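Local coordinates for glideosome-associated protein 50 (Plasmodium falciparum 3D7, PDB 3TGH), which serves as a component of the glideosome in gliding motility and host cell invasion, and may help anchor that complex to the inner membrane complex, at residues F26-F29 with I30-R34; I122-N125 with Y126-Y130; V315-L318 with Q319-A323. All coordinates share one frame; numbering follows the deposited sequence.

The three contacts of GAP50 are all local: two lie within helices and one in a loop between strands. Contact 1 closes helix 17-32 beside the first sheet of the phosphatase-like fold. Contact 2 is the buried link from strand 120-122, at one edge of that sheet, to strand 128-136, at the edge of the second. Contact 3 is a surface helix near the C-terminal end, lying against helix 169-189, which also meets W127 of contact 2. Centre to centre, contacts 1 and 2 are about 24 Å apart and contacts 2 and 3 about 20 Å, their nearest atoms about 7 Å. The W127 side chain is about 8 Å from that of H172, a metal ligand, and about 13 Å from a bound cobalt ion.

Contact 1: F26-F29 with I30-R34; sequences FKQF and IKNER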
loop_
_atom_site.group_PDB
_atom_site.type_symbol
_atom_site.label_atom_id
_atom_site.label_comp_id
_atom_site.label_asym_id
_atom_site.label_seq_id
_atom_site.Cartn_x
_atom_site.Cartn_y
_atom_site.Cartn_z
ATOM N N PHE A 26 5.250 -14.912 -6.025
ATOM C CA PHE A 26 4.850 -13.560 -6.407
ATOM C C PHE A 26 4.862 -13.401 -7.921
ATOM O O PHE A 26 3.874 -12.967 -8.512
ATOM C CB PHE A 26 5.796 -12.548 -5.747
ATOM C CG PHE A 26 5.299 -11.124 -5.750
ATOM C CD1 PHE A 26 4.086 -10.788 -5.166
ATOM C CD2 PHE A 26 6.085 -10.109 -6.274
ATOM C CE1 PHE A 26 3.648 -9.462 -5.151
ATOM C CE2 PHE A 26 5.646 -8.787 -6.261
ATOM C CZ PHE A 26 4.434 -8.471 -5.695
ATOM N N LYS A 27 5.986 -13.758 -8.538
ATOM C CA LYS A 27 6.129 -13.715 -9.993
ATOM C C LYS A 27 5.120 -14.619 -10.708
ATOM O O LYS A 27 4.537 -14.222 -11.718
ATOM C CB LYS A 27 7.545 -14.119 -10.406
ATOM C CG LYS A 27 8.631 -13.125 -10.003
ATOM C CD LYS A 27 10.008 -13.741 -10.222
ATOM C CE LYS A 27 11.107 -12.887 -9.657
ATOM N NZ LYS A 27 12.427 -13.555 -9.812
ATOM N N GLN A 28 4.928 -15.825 -10.183
ATOM C CA GLN A 28 3.991 -16.798 -10.763
ATOM C C GLN A 28 2.574 -16.241 -10.800
ATOM O O GLN A 28 1.907 -16.299 -11.833
ATOM C CB GLN A 28 3.997 -18.100 -9.958
ATOM C CG GLN A 28 3.148 -19.222 -10.575
ATOM C CD GLN A 28 2.827 -20.342 -9.598
ATOM O OE1 GLN A 28 2.991 -20.191 -8.397
ATOM N NE2 GLN A 28 2.351 -21.469 -10.118
ATOM N N PHE A 29 2.122 -15.704 -9.668
ATOM C CA PHE A 29 0.773 -15.150 -9.562
ATOM C C PHE A 29 0.589 -13.888 -10.382
ATOM O O PHE A 29 -0.456 -13.698 -10.999
ATOM C CB PHE A 29 0.408 -14.854 -8.105
ATOM C CG PHE A 29 -0.144 -16.033 -7.371
ATOM C CD1 PHE A 29 0.689 -17.036 -6.909
ATOM C CD2 PHE A 29 -1.503 -16.144 -7.143
ATOM C CE1 PHE A 29 0.177 -18.133 -6.226
ATOM C CE2 PHE A 29 -2.022 -17.235 -6.459
ATOM C CZ PHE A 29 -1.177 -18.228 -6.001
ATOM N N ILE A 30 1.586 -13.012 -10.377
ATOM C CA ILE A 30 1.496 -11.776 -11.156
ATOM C C ILE A 30 1.281 -12.087 -12.644
ATOM O O ILE A 30 0.435 -11.466 -13.296
ATOM C CB ILE A 30 2.727 -10.878 -10.922
ATOM C CG1 ILE A 30 2.580 -10.181 -9.565
ATOM C CG2 ILE A 30 2.876 -9.842 -12.039
ATOM C CD1 ILE A 30 3.812 -9.458 -9.112
ATOM N N LYS A 31 2.025 -13.064 -13.161
ATOM C CA LYS A 31 1.856 -13.517 -14.542
ATOM C C LYS A 31 0.482 -14.162 -14.753
ATOM O O LYS A 31 -0.279 -13.751 -15.631
ATOM C CB LYS A 31 2.962 -14.515 -14.907
ATOM C CG LYS A 31 2.878 -15.090 -16.319
ATOM C CD LYS A 31 3.204 -14.051 -17.378
ATOM C CE LYS A 31 3.313 -14.691 -18.756
ATOM N NZ LYS A 31 3.696 -13.702 -19.802
ATOM N N ASN A 32 0.158 -15.159 -13.937
ATOM C CA ASN A 32 -1.043 -15.965 -14.167
ATOM C C ASN A 32 -2.349 -15.215 -13.906
ATOM O O ASN A 32 -3.350 -15.462 -14.585
ATOM C CB ASN A 32 -1.010 -17.240 -13.324
ATOM C CG ASN A 32 0.087 -18.196 -13.750
ATOM O OD1 ASN A 32 0.673 -18.058 -14.827
ATOM N ND2 ASN A 32 0.375 -19.171 -12.898
ATOM N N GLU A 33 -2.329 -14.312 -12.927
ATOM C CA GLU A 33 -3.505 -13.514 -12.576
ATOM C C GLU A 33 -3.611 -12.231 -13.405
ATOM O O GLU A 33 -4.587 -11.502 -13.262
ATOM C CB GLU A 33 -3.489 -13.150 -11.085
ATOM C CG GLU A 33 -3.697 -14.326 -10.139
ATOM C CD GLU A 33 -5.169 -14.610 -9.821
ATOM O OE1 GLU A 33 -6.061 -13.840 -10.243
ATOM O OE2 GLU A 33 -5.431 -15.615 -9.131
ATOM N N ARG A 34 -2.623 -11.968 -14.266
ATOM C CA ARG A 34 -2.594 -10.765 -15.108
ATOM C C ARG A 34 -2.617 -9.489 -14.254
ATOM O O ARG A 34 -3.379 -8.559 -14.510
ATOM C CB ARG A 34 -3.741 -10.770 -16.134
ATOM C CG ARG A 34 -3.631 -11.869 -17.197
ATOM C CD ARG A 34 -4.996 -12.466 -17.539
ATOM N NE ARG A 34 -5.021 -13.083 -18.866
ATOM C CZ ARG A 34 -5.942 -13.950 -19.291
ATOM N NH1 ARG A 34 -6.936 -14.342 -18.494
ATOM N NH2 ARG A 34 -5.867 -14.441 -20.525
#
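F26 and I30 meet one turn apart near the C-terminal end of helix 17-32, the crossover helix of a beta-alpha-beta unit between strands 4-8 and 37-40. The apolar contact is a CH-pi interaction: CD1 of I30 stands over one face of the F26 ring, 3.6 Å from its centroid. With CG of F26 anti to the backbone N (chi1 -165°) and I30 CD1 extended from CG1, methyl and ring come together on the buried side of the helix, where both side chains touch I38 of strand 37-40. E33 CG comes obliquely to F29 CD2, 4.1 Å away, with ring and carboxylate planes nearly parallel, and F276 meets both F26 and F29 edge-to-face.

The polar ends have partners beyond the helix: K27 NZ bonds to S66 O, K31 forms a salt bridge with D71, and E33 OE2 pairs with K289. Q28 and N32 touch through Q28 CG and N32 ND2, 3.6 Å apart, with their amide planes steeply inclined.

Backbone bonds hold the turn: I30 N to F26 O at 3.0 Å, K31 N to K27 O at 3.1 Å, N32 N to Q28 O at 3.0 Å and E33 N to F29 O at 2.8 Å. The helix ends in a Schellman motif, R34 having positive phi. One of the motif's bonds back into the last turn runs from R34 N to K31 O, 3.2 Å.

Contact 2: I122-N125 with Y126-Y130; sequences IMPN and YWYHY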
loop_
_atom_site.group_PDB
_atom_site.type_symbol
_atom_site.label_atom_id
_atom_site.label_comp_id
_atom_site.label_asym_id
_atom_site.label_seq_id
_atom_site.Cartn_x
_atom_site.Cartn_y
_atom_site.Cartn_z
ATOM N N ILE A 122 8.142 3.587 -7.928
ATOM C CA ILE A 122 7.376 4.827 -7.957
ATOM C C ILE A 122 7.126 5.304 -6.529
ATOM O O ILE A 122 6.508 4.602 -5.725
ATOM C CB ILE A 122 6.041 4.652 -8.692
ATOM C CG1 ILE A 122 6.295 4.228 -10.142
ATOM C CG2 ILE A 122 5.224 5.950 -8.652
ATOM C CD1 ILE A 122 5.044 4.090 -10.964
ATOM N N MET A 123 7.647 6.487 -6.217
ATOM C CA MET A 123 7.361 7.145 -4.937
ATOM C C MET A 123 7.684 8.637 -5.119
ATOM O O MET A 123 8.764 9.096 -4.742
ATOM C CB MET A 123 8.169 6.527 -3.788
ATOM C CG MET A 123 7.620 6.948 -2.442
ATOM S SD MET A 123 8.485 6.230 -1.029
ATOM C CE MET A 123 9.929 7.300 -0.995
ATOM N N PRO A 124 6.756 9.393 -5.731
ATOM C CA PRO A 124 7.027 10.800 -6.091
ATOM C C PRO A 124 7.126 11.744 -4.881
ATOM O O PRO A 124 7.709 12.833 -4.984
ATOM C CB PRO A 124 5.846 11.168 -6.989
ATOM C CG PRO A 124 4.764 10.238 -6.597
ATOM C CD PRO A 124 5.417 8.962 -6.162
ATOM N N ASN A 125 6.566 11.304 -3.755
ATOM C CA ASN A 125 6.650 11.994 -2.478
ATOM C C ASN A 125 6.345 10.950 -1.403
ATOM O O ASN A 125 5.916 9.834 -1.728
ATOM C CB ASN A 125 5.658 13.158 -2.413
ATOM C CG ASN A 125 5.833 14.015 -1.158
ATOM O OD1 ASN A 125 6.951 14.275 -0.724
ATOM N ND2 ASN A 125 4.718 14.435 -0.565
ATOM N N TYR A 126 6.573 11.305 -0.142
ATOM C CA TYR A 126 6.317 10.391 0.974
ATOM C C TYR A 126 4.826 10.045 1.087
ATOM O O TYR A 126 4.481 8.975 1.587
ATOM C CB TYR A 126 6.858 10.987 2.275
ATOM C CG TYR A 126 8.349 11.251 2.218
ATOM C CD1 TYR A 126 9.257 10.195 2.165
ATOM C CD2 TYR A 126 8.850 12.551 2.145
ATOM C CE1 TYR A 126 10.624 10.420 2.074
ATOM C CE2 TYR A 126 10.230 12.787 2.053
ATOM C CZ TYR A 126 11.106 11.714 2.025
ATOM O OH TYR A 126 12.467 11.916 1.935
ATOM N N TRP A 127 3.966 10.950 0.615
ATOM C CA TRP A 127 2.540 10.713 0.467
ATOM C C TRP A 127 2.114 11.226 -0.911
ATOM O O TRP A 127 2.653 12.226 -1.405
ATOM C CB TRP A 127 1.724 11.395 1.575
ATOM C CG TRP A 127 1.801 12.895 1.567
ATOM C CD1 TRP A 127 0.916 13.760 1.010
ATOM C CD2 TRP A 127 2.838 13.689 2.144
ATOM N NE1 TRP A 127 1.338 15.060 1.207
ATOM C CE2 TRP A 127 2.521 15.036 1.899
ATOM C CE3 TRP A 127 4.010 13.387 2.856
ATOM C CZ2 TRP A 127 3.337 16.087 2.326
ATOM C CZ3 TRP A 127 4.821 14.425 3.278
ATOM C CH2 TRP A 127 4.481 15.761 3.015
ATOM N N TYR A 128 1.154 10.544 -1.525
ATOM C CA TYR A 128 0.719 10.874 -2.892
ATOM C C TYR A 128 -0.552 10.096 -3.252
ATOM O O TYR A 128 -1.154 9.429 -2.399
ATOM C CB TYR A 128 1.857 10.610 -3.910
ATOM C CG TYR A 128 2.309 9.160 -4.024
ATOM C CD1 TYR A 128 3.209 8.620 -3.112
ATOM C CD2 TYR A 128 1.854 8.341 -5.066
ATOM C CE1 TYR A 128 3.614 7.305 -3.192
ATOM C CE2 TYR A 128 2.268 7.017 -5.174
ATOM C CZ TYR A 128 3.139 6.499 -4.217
ATOM O OH TYR A 128 3.562 5.196 -4.314
ATOM N N HIS A 129 -0.989 10.207 -4.501
ATOM C CA HIS A 129 -2.190 9.504 -4.959
ATOM C C HIS A 129 -2.022 9.056 -6.390
ATOM O O HIS A 129 -1.171 9.578 -7.111
ATOM C CB HIS A 129 -3.415 10.409 -4.852
ATOM C CG HIS A 129 -3.207 11.753 -5.471
ATOM N ND1 HIS A 129 -2.843 12.858 -4.736
ATOM C CD2 HIS A 129 -3.240 12.155 -6.765
ATOM C CE1 HIS A 129 -2.706 13.895 -5.542
ATOM N NE2 HIS A 129 -2.946 13.496 -6.779
ATOM N N TYR A 130 -2.849 8.092 -6.779
ATOM C CA TYR A 130 -2.902 7.564 -8.136
ATOM C C TYR A 130 -4.369 7.264 -8.431
ATOM O O TYR A 130 -4.992 6.431 -7.777
ATOM C CB TYR A 130 -2.046 6.300 -8.241
ATOM C CG TYR A 130 -2.203 5.519 -9.528
ATOM C CD1 TYR A 130 -1.883 6.088 -10.754
ATOM C CD2 TYR A 130 -2.641 4.189 -9.512
ATOM C CE1 TYR A 130 -2.018 5.365 -11.943
ATOM C CE2 TYR A 130 -2.779 3.460 -10.691
ATOM C CZ TYR A 130 -2.467 4.055 -11.899
ATOM O OH TYR A 130 -2.598 3.331 -13.062
#
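Two aromatic faces receive the preceding loop: P124 lies over Y128, and the amide nitrogen of N125 over W127. P124 CD sits almost exactly on the normal of the Y128 ring, 3.5 Å from its centroid, a CH-pi contact, while M123 CG comes obliquely to CE1 of the same ring at 4.1 Å. Y128 also stacks with F156. N125 ND2 stands 3.3 Å above the centre of the W127 indole, with the amide plane inclined 63° to it. For Y128, chi1 of 63° puts CG between the backbone N and carbonyl carbon, which turns one face to the proline.

This is the loop linking strand 120-122 of one sheet to strand 128-136 of the other in the metallophosphoesterase-type two-sheet fold. N125 ND2 also donates to W127 O (3.1 Å, bent to 136° at the hydrogen), in the carbonyl plane and on a lone pair. Its OD1 bonds to T330 OG1, so both ends of the buried amide have a partner and its rotation is probably fixed. W127 NE1 bonds to D178 of helix 169-189, and Y128 OH to T78 O. M123 CE reaches Y126 CD1 at 4.3 Å, and that ring also meets W85.

Contact 3: V315-L318 with Q319-A323; sequences VNAL and QHFAA
The first torsions of H320 (chi1 -63°) and F321 (chi1 -82°) both set CG beside the backbone N and lay the rings back along the preceding turn, each near a carbonyl oxygen. CD2 of H320 comes within 3.1 Å of N316 O, and CD2 of F321 within 3.2 Å of A317 O; both oxygens stand obliquely to the ring concerned. F321 also brings CE2 to 4.1 Å from A317 CB, the apolar touch across this turn, and L318 CA lies at the edge of its ring, near the ring plane.

The backbone bonds are uneven. F321 N to A317 O is short, 2.8 Å, and nearly straight at 167°. A322 N to L318 O, at 3.0 Å, is more bent, whereas H320 N to N316 O, at 3.3 Å, is weak.

N316 occupies the N-cap position, yet its side chain makes no capping bond; ND2 turns instead to D313 OD2. The other carboxylate oxygen, D313 OD1, takes H320 NE2, so one aspartate bridges the start of the helix and its imidazole. H320 and F321 rest on I189 at the end of helix 169-189. The arrangement is that of a short surface alpha-helix packed against a longer one.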
loop_
_atom_site.group_PDB
_atom_site.type_symbol
_atom_site.label_atom_id
_atom_site.label_comp_id
_atom_site.label_asym_id
_atom_site.label_seq_id
_atom_site.Cartn_x
_atom_site.Cartn_y
_atom_site.Cartn_z
ATOM N N VAL A 315 -20.007 13.716 -13.383
ATOM C CA VAL A 315 -20.233 14.672 -14.471
ATOM C C VAL A 315 -19.252 15.856 -14.393
ATOM O O VAL A 315 -18.896 16.435 -15.417
ATOM C CB VAL A 315 -21.692 15.195 -14.479
ATOM C CG1 VAL A 315 -21.984 16.016 -13.225
ATOM C CG2 VAL A 315 -21.965 16.012 -15.736
ATOM N N ASN A 316 -18.814 16.198 -13.179
ATOM C CA ASN A 316 -17.859 17.286 -12.966
ATOM C C ASN A 316 -16.516 16.766 -12.446
ATOM O O ASN A 316 -15.876 17.401 -11.603
ATOM C CB ASN A 316 -18.445 18.311 -11.987
ATOM C CG ASN A 316 -19.742 18.919 -12.482
ATOM O OD1 ASN A 316 -19.792 19.515 -13.560
ATOM N ND2 ASN A 316 -20.804 18.771 -11.694
ATOM N N ALA A 317 -16.086 15.612 -12.956
ATOM C CA ALA A 317 -14.858 14.971 -12.482
ATOM C C ALA A 317 -13.645 15.891 -12.591
ATOM O O ALA A 317 -12.874 16.008 -11.644
ATOM C CB ALA A 317 -14.603 13.672 -13.242
ATOM N N LEU A 318 -13.479 16.540 -13.745
ATOM C CA LEU A 318 -12.321 17.423 -13.976
ATOM C C LEU A 318 -12.173 18.484 -12.898
ATOM O O LEU A 318 -11.072 18.741 -12.404
ATOM C CB LEU A 318 -12.425 18.100 -15.348
ATOM C CG LEU A 318 -11.624 17.416 -16.449
ATOM C CD1 LEU A 318 -10.164 17.758 -16.298
ATOM C CD2 LEU A 318 -11.847 15.889 -16.442
ATOM N N GLN A 319 -13.293 19.092 -12.530
ATOM C CA GLN A 319 -13.299 20.150 -11.526
ATOM C C GLN A 319 -12.858 19.625 -10.167
ATOM O O GLN A 319 -12.227 20.349 -9.396
ATOM C CB GLN A 319 -14.680 20.806 -11.432
ATOM C CG GLN A 319 -15.041 21.687 -12.640
ATOM C CD GLN A 319 -15.787 20.954 -13.757
ATOM O OE1 GLN A 319 -15.752 19.718 -13.859
ATOM N NE2 GLN A 319 -16.451 21.728 -14.622
ATOM N N HIS A 320 -13.191 18.369 -9.880
ATOM C CA HIS A 320 -12.739 17.717 -8.652
ATOM C C HIS A 320 -11.269 17.298 -8.724
ATOM O O HIS A 320 -10.547 17.459 -7.744
ATOM C CB HIS A 320 -13.645 16.539 -8.303
ATOM C CG HIS A 320 -15.051 16.955 -8.013
ATOM N ND1 HIS A 320 -15.364 17.847 -7.011
ATOM C CD2 HIS A 320 -16.223 16.626 -8.605
ATOM C CE1 HIS A 320 -16.670 18.047 -6.996
ATOM N NE2 HIS A 320 -17.214 17.319 -7.954
ATOM N N PHE A 321 -10.819 16.786 -9.871
ATOM C CA PHE A 321 -9.382 16.527 -10.070
ATOM C C PHE A 321 -8.562 17.794 -9.807
ATOM O O PHE A 321 -7.446 17.727 -9.290
ATOM C CB PHE A 321 -9.069 16.066 -11.496
ATOM C CG PHE A 321 -9.299 14.608 -11.740
ATOM C CD1 PHE A 321 -8.402 13.663 -11.259
ATOM C CD2 PHE A 321 -10.392 14.175 -12.487
ATOM C CE1 PHE A 321 -8.604 12.313 -11.500
ATOM C CE2 PHE A 321 -10.599 12.824 -12.723
ATOM C CZ PHE A 321 -9.701 11.893 -12.223
ATOM N N ALA A 322 -9.114 18.943 -10.198
ATOM C CA ALA A 322 -8.444 20.230 -10.027
ATOM C C ALA A 322 -8.293 20.652 -8.561
ATOM O O ALA A 322 -7.514 21.565 -8.277
ATOM C CB ALA A 322 -9.167 21.326 -10.823
ATOM N N ALA A 323 -9.015 19.998 -7.650
ATOM C CA ALA A 323 -8.907 20.258 -6.207
ATOM C C ALA A 323 -7.887 19.353 -5.508
ATOM O O ALA A 323 -7.635 19.507 -4.307
ATOM C CB ALA A 323 -10.272 20.101 -5.537
#